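Local structure of cytochrome P450 (Bacillus megaterium, 5L91) at residues T82-I87 and V233-L238; E94-V99 and F351-P356; K101-K106 and D211-V216. The protein probably acts as a heme-dependent monooxygenase of the cytochrome P450 family, and binds corticosterone near its heme. All coordinates share one frame; numbering follows the deposited sequence.

Contact 1: residues T82-I87 and V233-L238. With HEM (protoporphyrin IX containing Fe), chain C; C0R (corticosterone), chain E.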
# COMPACT_ATOMS: atom_id res chain seq x y z
N THR A 82 14.68 0.87 11.57
CA THR A 82 15.42 -0.34 11.28
C THR A 82 14.49 -1.51 10.99
O THR A 82 14.90 -2.67 11.14
CB THR A 82 16.35 -0.65 12.45
OG1 THR A 82 15.59 -0.66 13.65
CG2 THR A 82 17.43 0.41 12.54
N SER A 83 13.27 -1.22 10.56
CA SER A 83 12.31 -2.30 10.27
C SER A 83 12.58 -2.90 8.89
O SER A 83 13.41 -2.42 8.12
CB SER A 83 10.87 -1.78 10.38
OG SER A 83 10.55 -0.96 9.26
N LEU A 84 11.85 -3.98 8.60
CA LEU A 84 12.11 -4.88 7.47
C LEU A 84 12.41 -4.16 6.16
O LEU A 84 13.35 -4.51 5.43
CB LEU A 84 10.88 -5.80 7.31
CG LEU A 84 10.95 -6.91 6.31
CD1 LEU A 84 11.90 -7.98 6.80
CD2 LEU A 84 9.53 -7.42 6.10
N ILE A 85 11.62 -3.14 5.85
CA ILE A 85 11.66 -2.54 4.53
C ILE A 85 12.88 -1.68 4.31
O ILE A 85 13.15 -1.29 3.15
CB ILE A 85 10.35 -1.76 4.32
CG1 ILE A 85 10.12 -1.53 2.85
CG2 ILE A 85 10.38 -0.38 5.07
CD1 ILE A 85 8.69 -1.05 2.50
N ASN A 86 13.62 -1.38 5.38
CA ASN A 86 14.77 -0.49 5.31
C ASN A 86 16.08 -1.19 5.54
O ASN A 86 17.06 -0.53 5.89
CB ASN A 86 14.69 0.61 6.35
CG ASN A 86 13.69 1.59 6.04
OD1 ASN A 86 13.28 1.74 4.91
ND2 ASN A 86 13.39 2.40 7.01
N ILE A 87 16.13 -2.49 5.39
CA ILE A 87 17.37 -3.18 5.63
C ILE A 87 17.66 -4.11 4.47
O ILE A 87 16.76 -4.54 3.74
CB ILE A 87 17.36 -3.94 6.97
CG1 ILE A 87 16.19 -4.88 7.07
CG2 ILE A 87 17.28 -2.95 8.10
CD1 ILE A 87 16.30 -5.82 8.32
N VAL A 233 7.82 -4.09 17.67
CA VAL A 233 7.24 -2.75 17.65
C VAL A 233 7.40 -2.13 16.27
O VAL A 233 6.46 -1.54 15.71
CB VAL A 233 7.89 -1.87 18.71
CG1 VAL A 233 7.41 -0.42 18.54
CG2 VAL A 233 7.63 -2.43 20.11
N GLY A 234 8.61 -2.17 15.74
CA GLY A 234 8.85 -1.49 14.49
C GLY A 234 8.13 -2.18 13.35
O GLY A 234 7.65 -1.51 12.43
N PHE A 235 8.01 -3.50 13.40
CA PHE A 235 7.24 -4.20 12.38
C PHE A 235 5.76 -3.87 12.47
O PHE A 235 5.08 -3.74 11.45
CB PHE A 235 7.46 -5.69 12.52
CG PHE A 235 6.79 -6.49 11.45
CD1 PHE A 235 7.24 -6.42 10.15
CD2 PHE A 235 5.73 -7.33 11.74
CE1 PHE A 235 6.64 -7.19 9.17
CE2 PHE A 235 5.15 -8.09 10.75
CZ PHE A 235 5.62 -8.01 9.47
N SER A 236 5.25 -3.73 13.70
CA SER A 236 3.82 -3.45 13.86
C SER A 236 3.49 -2.11 13.27
O SER A 236 2.54 -1.97 12.50
CB SER A 236 3.44 -3.48 15.35
OG SER A 236 3.77 -4.74 15.90
N ILE A 237 4.33 -1.11 13.56
CA ILE A 237 4.12 0.21 12.99
C ILE A 237 4.32 0.18 11.48
O ILE A 237 3.58 0.81 10.72
CB ILE A 237 5.09 1.19 13.67
CG1 ILE A 237 4.81 1.22 15.17
CG2 ILE A 237 4.92 2.54 13.03
CD1 ILE A 237 5.74 2.09 16.01
N LEU A 238 5.32 -0.55 11.01
CA LEU A 238 5.48 -0.69 9.58
C LEU A 238 4.21 -1.25 8.93
O LEU A 238 3.73 -0.69 7.95
CB LEU A 238 6.69 -1.55 9.29
CG LEU A 238 6.88 -1.93 7.83
CD1 LEU A 238 7.16 -0.70 6.99
CD2 LEU A 238 7.97 -2.95 7.72
CHA HEM C . 6.43 -4.25 0.85
CHB HEM C . 2.96 -2.44 -1.95
CHC HEM C . -0.44 -3.64 1.25
CHD HEM C . 3.13 -4.75 4.29
C1A HEM C . 5.77 -3.70 -0.21
C2A HEM C . 6.37 -3.27 -1.45
C3A HEM C . 5.40 -2.75 -2.21
C4A HEM C . 4.17 -2.84 -1.47
CMA HEM C . 5.51 -2.12 -3.61
CAA HEM C . 7.87 -3.37 -1.76
CBA HEM C . 8.57 -2.14 -1.16
CGA HEM C . 10.07 -2.23 -1.46
O1A HEM C . 10.50 -3.14 -2.19
O2A HEM C . 10.86 -1.44 -0.91
C1B HEM C . 1.76 -2.67 -1.35
C2B HEM C . 0.50 -2.43 -1.98
C3B HEM C . -0.45 -2.72 -1.09
C4B HEM C . 0.21 -3.21 0.10
CMB HEM C . 0.33 -1.86 -3.41
CAB HEM C . -1.99 -2.65 -1.22
CBB HEM C . -2.64 -3.00 -2.32
C1C HEM C . 0.21 -4.09 2.37
C2C HEM C . -0.37 -4.66 3.54
C3C HEM C . 0.64 -4.99 4.37
C4C HEM C . 1.87 -4.61 3.74
CMC HEM C . -1.88 -4.89 3.71
CAC HEM C . 0.58 -5.61 5.78
CBC HEM C . -0.49 -5.41 6.55
C1D HEM C . 4.31 -4.69 3.63
C2D HEM C . 5.59 -4.95 4.23
C3D HEM C . 6.52 -4.81 3.28
C4D HEM C . 5.83 -4.46 2.06
CMD HEM C . 5.81 -5.33 5.72
CAD HEM C . 8.07 -4.98 3.42
CBD HEM C . 8.57 -6.35 3.03
CGD HEM C . 10.06 -6.42 3.07
O1D HEM C . 10.52 -7.58 3.17
O2D HEM C . 10.77 -5.38 3.05
NA HEM C . 4.41 -3.43 -0.27
NB HEM C . 1.57 -3.14 -0.08
NC HEM C . 1.57 -4.07 2.53
ND HEM C . 4.47 -4.40 2.29
FE HEM C . 2.98 -3.89 1.07
C1 C0R E . 8.60 4.34 6.50
C2 C0R E . 7.61 3.22 6.27
C3 C0R E . 7.40 2.86 4.72
C4 C0R E . 8.73 2.94 3.77
C5 C0R E . 9.96 3.59 4.47
C6 C0R E . 11.29 3.67 3.63
C7 C0R E . 11.99 5.07 4.03
C8 C0R E . 12.18 5.43 5.48
C9 C0R E . 10.76 5.46 6.18
C10 C0R E . 9.94 4.14 5.95
C11 C0R E . 10.88 6.01 7.69
C12 C0R E . 11.81 7.35 7.81
C13 C0R E . 13.16 7.23 7.12
C14 C0R E . 12.93 6.79 5.55
C15 C0R E . 14.15 6.83 5.01
C16 C0R E . 14.70 8.23 5.60
C17 C0R E . 13.80 8.42 7.04
C18 C0R E . 14.05 6.16 7.85
C19 C0R E . 10.56 3.02 6.83
C20 C0R E . 14.63 8.77 8.30
C21 C0R E . 13.91 9.30 9.57
O1 C0R E . 6.33 2.48 4.27
O2 C0R E . 11.43 5.14 8.52
O3 C0R E . 15.84 8.61 8.27
O4 C0R E . 13.31 10.56 9.28
O HOH W 1 3.12 -1.94 1.68

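Contact 2: residues E94-V99 and F351-P356. With HEM (protoporphyrin IX containing Fe), chain C.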
# COMPACT_ATOMS: atom_id res chain seq x y z
N GLU A 94 16.93 -12.75 7.66
CA GLU A 94 16.61 -13.28 8.98
C GLU A 94 15.29 -12.72 9.47
O GLU A 94 14.42 -13.45 9.95
CB GLU A 94 17.68 -12.89 10.01
CG GLU A 94 19.10 -13.36 9.82
CD GLU A 94 20.06 -12.63 10.78
OE1 GLU A 94 19.66 -12.20 11.90
OE2 GLU A 94 21.23 -12.44 10.37
N MET A 95 15.12 -11.41 9.35
CA MET A 95 13.88 -10.80 9.82
C MET A 95 12.71 -11.28 8.99
O MET A 95 11.62 -11.56 9.52
CB MET A 95 13.99 -9.29 9.77
CG MET A 95 12.87 -8.62 10.55
SD MET A 95 12.97 -6.82 10.53
CE MET A 95 14.43 -6.53 11.56
N ARG A 96 12.90 -11.40 7.68
CA ARG A 96 11.80 -11.78 6.82
C ARG A 96 11.31 -13.17 7.16
O ARG A 96 10.10 -13.41 7.28
CB ARG A 96 12.25 -11.70 5.37
CG ARG A 96 11.20 -12.13 4.40
CD ARG A 96 10.36 -10.98 4.02
NE ARG A 96 9.17 -11.40 3.29
CZ ARG A 96 8.58 -10.67 2.37
NH1 ARG A 96 9.05 -9.47 2.05
NH2 ARG A 96 7.51 -11.13 1.77
N ALA A 97 12.23 -14.10 7.38
CA ALA A 97 11.82 -15.46 7.68
C ALA A 97 10.97 -15.51 8.95
O ALA A 97 10.04 -16.31 9.05
CB ALA A 97 13.04 -16.36 7.80
N LEU A 98 11.30 -14.67 9.93
CA LEU A 98 10.53 -14.67 11.16
C LEU A 98 9.15 -14.06 10.96
O LEU A 98 8.14 -14.65 11.37
CB LEU A 98 11.30 -13.90 12.24
CG LEU A 98 12.50 -14.71 12.70
CD1 LEU A 98 13.49 -13.82 13.40
CD2 LEU A 98 12.00 -15.83 13.59
N VAL A 99 9.08 -12.86 10.36
CA VAL A 99 7.76 -12.24 10.27
C VAL A 99 6.89 -12.98 9.26
O VAL A 99 5.66 -12.88 9.32
CB VAL A 99 7.84 -10.73 9.94
CG1 VAL A 99 8.59 -10.00 11.01
CG2 VAL A 99 8.51 -10.47 8.56
N PHE A 351 9.32 -8.20 -1.58
CA PHE A 351 7.97 -8.35 -2.07
C PHE A 351 6.99 -8.32 -0.92
O PHE A 351 7.19 -8.99 0.10
CB PHE A 351 7.84 -9.66 -2.85
CG PHE A 351 6.45 -9.90 -3.35
CD1 PHE A 351 5.50 -10.46 -2.53
CD2 PHE A 351 6.11 -9.54 -4.63
CE1 PHE A 351 4.19 -10.67 -3.00
CE2 PHE A 351 4.81 -9.75 -5.09
CZ PHE A 351 3.86 -10.31 -4.27
N CYS A 352 5.93 -7.55 -1.09
CA CYS A 352 4.99 -7.22 -0.03
C CYS A 352 4.45 -8.45 0.67
O CYS A 352 3.78 -9.28 0.06
CB CYS A 352 3.84 -6.42 -0.62
SG CYS A 352 2.60 -5.97 0.56
N LEU A 353 4.70 -8.56 1.97
CA LEU A 353 4.18 -9.72 2.67
C LEU A 353 2.73 -9.56 3.05
O LEU A 353 2.13 -10.53 3.52
CB LEU A 353 5.02 -10.04 3.90
CG LEU A 353 5.26 -9.01 4.97
CD1 LEU A 353 3.99 -8.68 5.74
CD2 LEU A 353 6.29 -9.60 5.91
N GLY A 354 2.16 -8.37 2.88
CA GLY A 354 0.73 -8.18 2.99
C GLY A 354 -0.06 -8.30 1.70
O GLY A 354 -1.26 -8.00 1.68
N ALA A 355 0.56 -8.76 0.61
CA ALA A 355 -0.18 -8.83 -0.64
C ALA A 355 -1.43 -9.70 -0.51
O ALA A 355 -2.50 -9.26 -0.95
CB ALA A 355 0.74 -9.31 -1.76
N PRO A 356 -1.38 -10.88 0.11
CA PRO A 356 -2.62 -11.64 0.31
C PRO A 356 -3.63 -10.91 1.16
O PRO A 356 -4.82 -10.96 0.85
CB PRO A 356 -2.15 -12.94 0.98
CG PRO A 356 -0.71 -12.99 0.73
CD PRO A 356 -0.21 -11.61 0.61
CHA HEM C . 6.43 -4.25 0.85
CHB HEM C . 2.96 -2.44 -1.95
CHC HEM C . -0.44 -3.64 1.25
CHD HEM C . 3.13 -4.75 4.29
C1A HEM C . 5.77 -3.70 -0.21
C2A HEM C . 6.37 -3.27 -1.45
C3A HEM C . 5.40 -2.75 -2.21
C4A HEM C . 4.17 -2.84 -1.47
CMA HEM C . 5.51 -2.12 -3.61
CAA HEM C . 7.87 -3.37 -1.76
CBA HEM C . 8.57 -2.14 -1.16
CGA HEM C . 10.07 -2.23 -1.46
O1A HEM C . 10.50 -3.14 -2.19
O2A HEM C . 10.86 -1.44 -0.91
C1B HEM C . 1.76 -2.67 -1.35
C2B HEM C . 0.50 -2.43 -1.98
C3B HEM C . -0.45 -2.72 -1.09
C4B HEM C . 0.21 -3.21 0.10
CMB HEM C . 0.33 -1.86 -3.41
CAB HEM C . -1.99 -2.65 -1.22
CBB HEM C . -2.64 -3.00 -2.32
C1C HEM C . 0.21 -4.09 2.37
C2C HEM C . -0.37 -4.66 3.54
C3C HEM C . 0.64 -4.99 4.37
C4C HEM C . 1.87 -4.61 3.74
CMC HEM C . -1.88 -4.89 3.71
CAC HEM C . 0.58 -5.61 5.78
CBC HEM C . -0.49 -5.41 6.55
C1D HEM C . 4.31 -4.69 3.63
C2D HEM C . 5.59 -4.95 4.23
C3D HEM C . 6.52 -4.81 3.28
C4D HEM C . 5.83 -4.46 2.06
CMD HEM C . 5.81 -5.33 5.72
CAD HEM C . 8.07 -4.98 3.42
CBD HEM C . 8.57 -6.35 3.03
CGD HEM C . 10.06 -6.42 3.07
O1D HEM C . 10.52 -7.58 3.17
O2D HEM C . 10.77 -5.38 3.05
NA HEM C . 4.41 -3.43 -0.27
NB HEM C . 1.57 -3.14 -0.08
NC HEM C . 1.57 -4.07 2.53
ND HEM C . 4.47 -4.40 2.29
FE HEM C . 2.98 -3.89 1.07
O HOH W 1 3.12 -1.94 1.68

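Contact 3: residues K101-K106 and D211-V216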
# COMPACT_ATOMS: atom_id res chain seq x y z
N LYS A 101 6.20 -15.91 9.35
CA LYS A 101 5.46 -16.95 10.06
C LYS A 101 4.10 -16.45 10.51
O LYS A 101 3.20 -17.26 10.79
CB LYS A 101 6.30 -17.46 11.23
CG LYS A 101 7.57 -18.19 10.78
CD LYS A 101 8.54 -18.46 11.93
CE LYS A 101 9.85 -19.13 11.48
NZ LYS A 101 9.69 -20.53 10.97
N ALA A 102 3.90 -15.15 10.50
CA ALA A 102 2.61 -14.59 10.83
C ALA A 102 1.72 -14.35 9.61
O ALA A 102 0.56 -13.98 9.77
CB ALA A 102 2.80 -13.28 11.58
N PHE A 103 2.24 -14.50 8.40
CA PHE A 103 1.44 -14.23 7.22
C PHE A 103 1.33 -15.51 6.40
O PHE A 103 1.95 -15.63 5.35
CB PHE A 103 2.05 -13.07 6.42
CG PHE A 103 1.92 -11.73 7.11
CD1 PHE A 103 2.79 -11.38 8.15
CD2 PHE A 103 0.89 -10.87 6.79
CE1 PHE A 103 2.65 -10.18 8.82
CE2 PHE A 103 0.73 -9.66 7.46
CZ PHE A 103 1.62 -9.32 8.49
N THR A 104 0.69 -16.51 6.96
CA THR A 104 0.42 -17.80 6.31
C THR A 104 -1.01 -17.87 5.82
O THR A 104 -1.87 -17.14 6.29
CB THR A 104 0.65 -18.95 7.29
OG1 THR A 104 -0.36 -18.93 8.30
CG2 THR A 104 2.01 -18.85 7.94
N PRO A 105 -1.31 -18.78 4.88
CA PRO A 105 -2.72 -19.03 4.56
C PRO A 105 -3.49 -19.57 5.76
O PRO A 105 -4.70 -19.33 5.86
CB PRO A 105 -2.65 -20.07 3.42
CG PRO A 105 -1.35 -19.82 2.79
CD PRO A 105 -0.42 -19.47 3.94
N LYS A 106 -2.82 -20.28 6.67
CA LYS A 106 -3.47 -20.71 7.91
C LYS A 106 -4.02 -19.51 8.67
O LYS A 106 -5.22 -19.44 8.97
CB LYS A 106 -2.46 -21.49 8.76
CG LYS A 106 -3.05 -22.12 10.05
CD LYS A 106 -2.01 -22.88 10.88
CE LYS A 106 -1.38 -24.05 10.10
NZ LYS A 106 -2.35 -25.16 9.89
N ASP A 211 -4.48 -14.99 19.72
CA ASP A 211 -4.52 -15.39 18.33
C ASP A 211 -4.34 -14.10 17.54
O ASP A 211 -5.30 -13.42 17.16
CB ASP A 211 -5.85 -16.07 18.04
CG ASP A 211 -5.93 -16.62 16.69
OD1 ASP A 211 -4.87 -17.01 16.17
OD2 ASP A 211 -7.07 -16.63 16.15
N ASP A 212 -3.08 -13.70 17.39
CA ASP A 212 -2.79 -12.39 16.84
C ASP A 212 -1.32 -12.35 16.44
O ASP A 212 -0.51 -13.16 16.90
CB ASP A 212 -3.14 -11.24 17.82
CG ASP A 212 -2.57 -11.45 19.24
OD1 ASP A 212 -1.34 -11.40 19.42
OD2 ASP A 212 -3.37 -11.62 20.17
N ILE A 213 -1.02 -11.41 15.54
CA ILE A 213 0.31 -11.33 14.92
C ILE A 213 1.39 -11.15 15.98
O ILE A 213 2.46 -11.76 15.91
CB ILE A 213 0.33 -10.18 13.90
CG1 ILE A 213 -0.55 -10.53 12.70
CG2 ILE A 213 1.78 -9.90 13.43
CD1 ILE A 213 -0.73 -9.39 11.70
N ILE A 214 1.14 -10.28 16.95
CA ILE A 214 2.15 -10.03 17.98
C ILE A 214 2.44 -11.30 18.77
O ILE A 214 3.61 -11.64 19.03
CB ILE A 214 1.69 -8.85 18.87
CG1 ILE A 214 1.83 -7.58 18.05
CG2 ILE A 214 2.48 -8.74 20.14
CD1 ILE A 214 1.29 -6.36 18.69
N SER A 215 1.41 -12.04 19.14
CA SER A 215 1.64 -13.29 19.85
C SER A 215 2.45 -14.25 18.98
O SER A 215 3.49 -14.78 19.40
CB SER A 215 0.30 -13.88 20.25
OG SER A 215 -0.32 -13.02 21.20
N VAL A 216 2.03 -14.44 17.73
CA VAL A 216 2.78 -15.31 16.82
C VAL A 216 4.25 -14.89 16.74
O VAL A 216 5.15 -15.73 16.77
CB VAL A 216 2.14 -15.32 15.43
CG1 VAL A 216 3.01 -16.02 14.43
CG2 VAL A 216 0.80 -15.98 15.50

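Contact 1: residues T82-I87 and V233-L238
Leu-238 fills the middle of this contact, spreading its two methyl branches against Ser-83 and Ile-85 of the loop 82-87, and here the packing is tight. Leu-238 CD1 meets Ile-85 CG2 at 3.8 Å, the two side chains crossing at a slant. Leu-238 CD2 turns to Ser-83 OG at 3.6 Å. The same Leu-238 CD2 lies 3.8 Å from the heme methyl CMD. The Ser-83 hydroxyl makes its hydrogen bond within its own loop, to Leu-80 O, and offers the leucine a van der Waals surface. The backbones come closest at Ser-83 and Gly-234, CA to CA 5.5 Å, and Ser-83 CB lies 3.8 Å from Gly-234 O.

In cytochrome P450 terms the long helix 229-260 is the distal helix that runs over the heme, and the loop is the one preceding the C helix, usually counted with the substrate-binding region. Fittingly, Ile-85 CG2 faces both Leu-238 and C19 of corticosterone, and its CD1 reaches the propionate carbon CBA of the heme. Toward Phe-235 the fit is looser. Leu-84 CD2 stands 4.2 Å from Phe-235 CE1, obliquely to the ring. Leu-84 CG, anti to the backbone N (chi1 -174°), places the branch beside the heme propionate. Solvent hardly enters: every touching residue is buried, and Thr-82, partly exposed, points away from the helix.

Contact 2: residues E94-V99 and F351-P356
The guanidinium of Arg-96 has Leu-353 over one face and two oxygen acceptors near its plane at the edge. Over the face lies the leucine side chain, with Leu-353 CB 3.5 Å from Arg-96 NH2 and CD2 farther out toward the rim of the group; the two side chains run past each other in opposite directions. At the edge, the carbonyl oxygen of Phe-351 sits within 2° of the guanidinium plane and is gripped end-on by both terminal nitrogens, Arg-96 NH1 and NH2 each 2.7 Å from Phe-351 O. NH2 comes nearly straight on to the carbonyl, whereas NH1 is tilted 30° from the carbonyl plane, and both bonds are bent at the hydrogen, as expected when two N-H groups share one oxygen. Arg-96 NH1 also donates to the heme propionate oxygen O1D at 2.6 Å, so that one nitrogen ties protein backbone and cofactor together. Asn-100 OD1 accepts from NE, which further fixes the rotation of the group.

The arginine chain leaves helix 91-99 with CG anti to the backbone N and bends at chi2 (89°), a course that carries its end to the cysteine loop. One turn on, Val-99 CG2 packs on Leu-353 CD2 at 3.6 Å, the two side chains at about a right angle, and Phe-235 of helix 229-260 touches both. Leu-353 CG also lies against the heme methyl CMD at 3.8 Å. Beside it, Cys-352 turns away from helix 91-99 and binds the iron through Cys-352 SG, 2.2 Å from heme FE, with a water as the other axial ligand. Together these features form the proximal heme site of a cytochrome P450: the cysteine-ligand loop leading into the L helix, and a C-helix arginine pairing with a heme propionate.

Contact 3: residues K101-K106 and D211-V216
Asp-212 OD1 is gripped twice by Ser-215, in the turn that leads to Ile-213 and Val-216, the residues that meet Ala-102 and Phe-103. Ser-215 OG lies 2.6 Å from Asp-212 OD1, and Ser-215 N lies 2.8 Å from Asp-212 OD1. Asp-212 is the N-cap of helix 213-219, a short helix of the cytochrome P450 fold that lies in the connection between the long helices 177-207 and 229-260; the facing segment 101-106 follows helix 91-99 and runs into the start of helix 105-125. The amide of Ser-215 meets OD1 nearly along its C-O axis, whereas the hydroxyl comes to the syn side, 33° out of the carboxylate plane. With OD2 in a salt bridge to Lys-205, both carboxylate oxygens are engaged, and the negative charge at the start of the helix probably interacts favourably with its dipole.

The contact itself is apolar. Ala-102 lies at the centre: its CB is 4.0 Å from Ile-213 CG2 and also from Val-216 CG1, fitting between side chains one turn apart on the helix. The small methyl allows the backbones to come close, with the CA atoms of Ala-102 and Ile-213 separated by 5.7 Å. Both isoleucine branches are used. CG2, anti to the backbone N, faces the alanine, while the other branch extends (chi2 173°) until CD1 reaches the Phe-103 ring obliquely. That ring continues inward to Phe-235 and Leu-239 of helix 229-260 and lies close to the heme. Toward the outside, the partly exposed Lys-101 directs its ammonium group away from this helix, to a salt bridge with Glu-222. Its carbonyl stays at the interface, where Lys-101 O lies 3.9 Å from Val-216 CG1.

How the contacts relate
Contacts 1 and 2 are buried and share the heme, the first beside its distal pocket and the second on the proximal side; contact 3, partly buried, lies farther from the chain's centre. Their chemistry follows their place: contact 1 is apolar packing next to the steroid, contact 2 adds charged hydrogen bonds and iron ligation, and contact 3 is apolar across its interface, its capping bonds and salt bridges lying to the side. Phe-235 of contact 1 links all three, Phe-235 CZ lying 3.5 Å from Val-99 CB of contact 2 and 3.7 Å from Phe-103 CE1 of contact 3. Residues 94-99 and 101-106 are separated by a single residue in the chain, and Leu-353 of contact 2 touches Phe-103.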